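Local atomic coordinates of enoyl-CoA hydratase (Mycolicibacterium smegmatis, PDB entry 7MCM), a protein that probably catalyses the reversible hydration of enoyl-CoA thioesters to (3S)-3-hydroxyacyl-CoA in fatty acid metabolism. Residues A120-A125 with A137-S142. Numbering follows the deposited sequence.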
loop_
_atom_site.group_PDB
_atom_site.type_symbol
_atom_site.label_atom_id
_atom_site.label_comp_id
_atom_site.label_asym_id
_atom_site.label_seq_id
_atom_site.Cartn_x
_atom_site.Cartn_y
_atom_site.Cartn_z
ATOM N N ALA B 120 -26.952 -3.348 7.558
ATOM C CA ALA B 120 -26.506 -3.545 6.183
ATOM C C ALA B 120 -27.065 -2.470 5.256
ATOM O O ALA B 120 -26.415 -2.105 4.275
ATOM C CB ALA B 120 -26.910 -4.949 5.703
ATOM N N GLY B 121 -28.267 -1.957 5.549
ATOM C CA GLY B 121 -28.837 -0.899 4.728
ATOM C C GLY B 121 -28.083 0.409 4.857
ATOM O O GLY B 121 -27.906 1.133 3.875
ATOM N N CYS B 122 -27.606 0.718 6.065
ATOM C CA CYS B 122 -26.746 1.882 6.240
ATOM C C CYS B 122 -25.481 1.738 5.401
ATOM O O CYS B 122 -25.105 2.651 4.655
ATOM C CB CYS B 122 -26.410 2.061 7.725
ATOM S SG CYS B 122 -25.305 3.481 8.075
ATOM N N ASP B 123 -24.846 0.564 5.463
ATOM C CA ASP B 123 -23.590 0.353 4.748
ATOM C C ASP B 123 -23.793 0.409 3.234
ATOM O O ASP B 123 -22.940 0.933 2.515
ATOM C CB ASP B 123 -22.987 -0.986 5.153
ATOM C CG ASP B 123 -22.640 -1.038 6.628
ATOM O OD1 ASP B 123 -22.770 -0.003 7.284
ATOM O OD2 ASP B 123 -22.264 -2.103 7.138
ATOM N N LEU B 124 -24.908 -0.135 2.739
ATOM C CA LEU B 124 -25.212 -0.060 1.315
ATOM C C LEU B 124 -25.259 1.391 0.836
ATOM O O LEU B 124 -24.641 1.738 -0.178
ATOM C CB LEU B 124 -26.535 -0.766 1.025
ATOM C CG LEU B 124 -27.068 -0.679 -0.416
ATOM C CD1 LEU B 124 -26.116 -1.312 -1.388
ATOM C CD2 LEU B 124 -28.442 -1.317 -0.509
ATOM N N ALA B 125 -25.985 2.259 1.553
ATOM C CA ALA B 125 -26.040 3.662 1.146
ATOM C C ALA B 125 -24.649 4.271 1.107
ATOM O O ALA B 125 -24.290 4.981 0.155
ATOM C CB ALA B 125 -26.927 4.453 2.098
ATOM N N ALA B 137 -35.463 10.261 6.567
ATOM C CA ALA B 137 -34.417 9.255 6.581
ATOM C C ALA B 137 -33.585 9.351 7.856
ATOM O O ALA B 137 -33.484 10.405 8.493
ATOM C CB ALA B 137 -33.502 9.408 5.370
ATOM N N PHE B 138 -32.969 8.228 8.215
ATOM C CA PHE B 138 -31.941 8.213 9.240
ATOM C C PHE B 138 -31.033 7.020 8.997
ATOM O O PHE B 138 -31.374 6.090 8.260
ATOM C CB PHE B 138 -32.526 8.188 10.658
ATOM C CG PHE B 138 -33.307 6.959 10.986
ATOM C CD1 PHE B 138 -32.673 5.844 11.517
ATOM C CD2 PHE B 138 -34.676 6.925 10.793
ATOM C CE1 PHE B 138 -33.391 4.707 11.838
ATOM C CE2 PHE B 138 -35.415 5.789 11.118
ATOM C CZ PHE B 138 -34.768 4.681 11.647
ATOM N N PHE B 139 -29.851 7.078 9.608
ATOM C CA PHE B 139 -28.809 6.083 9.430
ATOM C C PHE B 139 -28.423 5.511 10.787
ATOM O O PHE B 139 -28.422 6.222 11.797
ATOM C CB PHE B 139 -27.566 6.690 8.753
ATOM C CG PHE B 139 -27.847 7.311 7.416
ATOM C CD1 PHE B 139 -28.433 8.568 7.332
ATOM C CD2 PHE B 139 -27.536 6.638 6.242
ATOM C CE1 PHE B 139 -28.713 9.146 6.091
ATOM C CE2 PHE B 139 -27.800 7.211 5.006
ATOM C CZ PHE B 139 -28.389 8.470 4.934
ATOM N N ALA B 140 -28.118 4.221 10.814
ATOM C CA ALA B 140 -27.656 3.596 12.046
ATOM C C ALA B 140 -26.719 2.460 11.686
ATOM O O ALA B 140 -27.123 1.498 11.020
ATOM C CB ALA B 140 -28.819 3.087 12.906
ATOM N N GLU B 141 -25.467 2.602 12.106
ATOM C CA GLU B 141 -24.483 1.526 12.096
ATOM C C GLU B 141 -24.725 0.688 13.353
ATOM O O GLU B 141 -23.959 0.709 14.315
ATOM C CB GLU B 141 -23.075 2.119 12.059
ATOM C CG GLU B 141 -21.965 1.161 11.675
ATOM C CD GLU B 141 -21.962 0.856 10.175
ATOM O OE1 GLU B 141 -23.006 0.421 9.667
ATOM O OE2 GLU B 141 -20.908 1.011 9.523
ATOM N N SER B 142 -25.846 -0.042 13.336
ATOM C CA SER B 142 -26.442 -0.579 14.562
ATOM C C SER B 142 -25.773 -1.847 15.078
ATOM O O SER B 142 -26.121 -2.295 16.178
ATOM C CB SER B 142 -27.922 -0.872 14.322
ATOM O OG SER B 142 -28.073 -1.796 13.257
#
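Cys-122 on helix 120-127 and Phe-139 on strand 138-140 are the residues whose CA atoms are nearest across the contact, 5.7 Å apart. The short axes run at 112° to each other, and the link between them is made by side chains against side chains and, at Ala-140 O, against the backbone, without a clear hydrogen bond from one segment to the other. From CB outward, Cys-122 first meets the backbone: its CB lies 3.4 Å from Ala-140 O. SG stands anti to the backbone N (chi1 179°), and Cys-122 SG lies 4.0 Å from Phe-139 CB. On its other flank Cys-122 SG is 4.1 Å from Glu-141 OE1, so the sulfur has an apolar neighbour and an acidic one. One turn on, Ala-125 CB is 4.1 Å from Phe-139 CE2. Both this methyl and the sulfur stand at the edge of the ring, near its plane, so neither packs over a face; Val-113 of strand 109-113 also touches the ring.

The polar end differs. In Glu-141, centre of an inverse gamma turn, chi2 of 75° turns CD back; Glu-141 OE1 then lies 2.4 Å from Asp-123 OD1. The carboxylate planes are perpendicular, and Asp-123 OD1 is also 3.1 Å from Glu-141 OE2, so a single oxygen of Asp-123 faces both oxygens of Glu-141. Asp-123 probably occupies the position of a catalytic glutamate in crotonase-fold hydratases, on the helix that follows the glycine-rich turn. Asp-152 comes close to Asp-123 OD2, so three acids gather here, which would give the probable active site a strongly acidic lining.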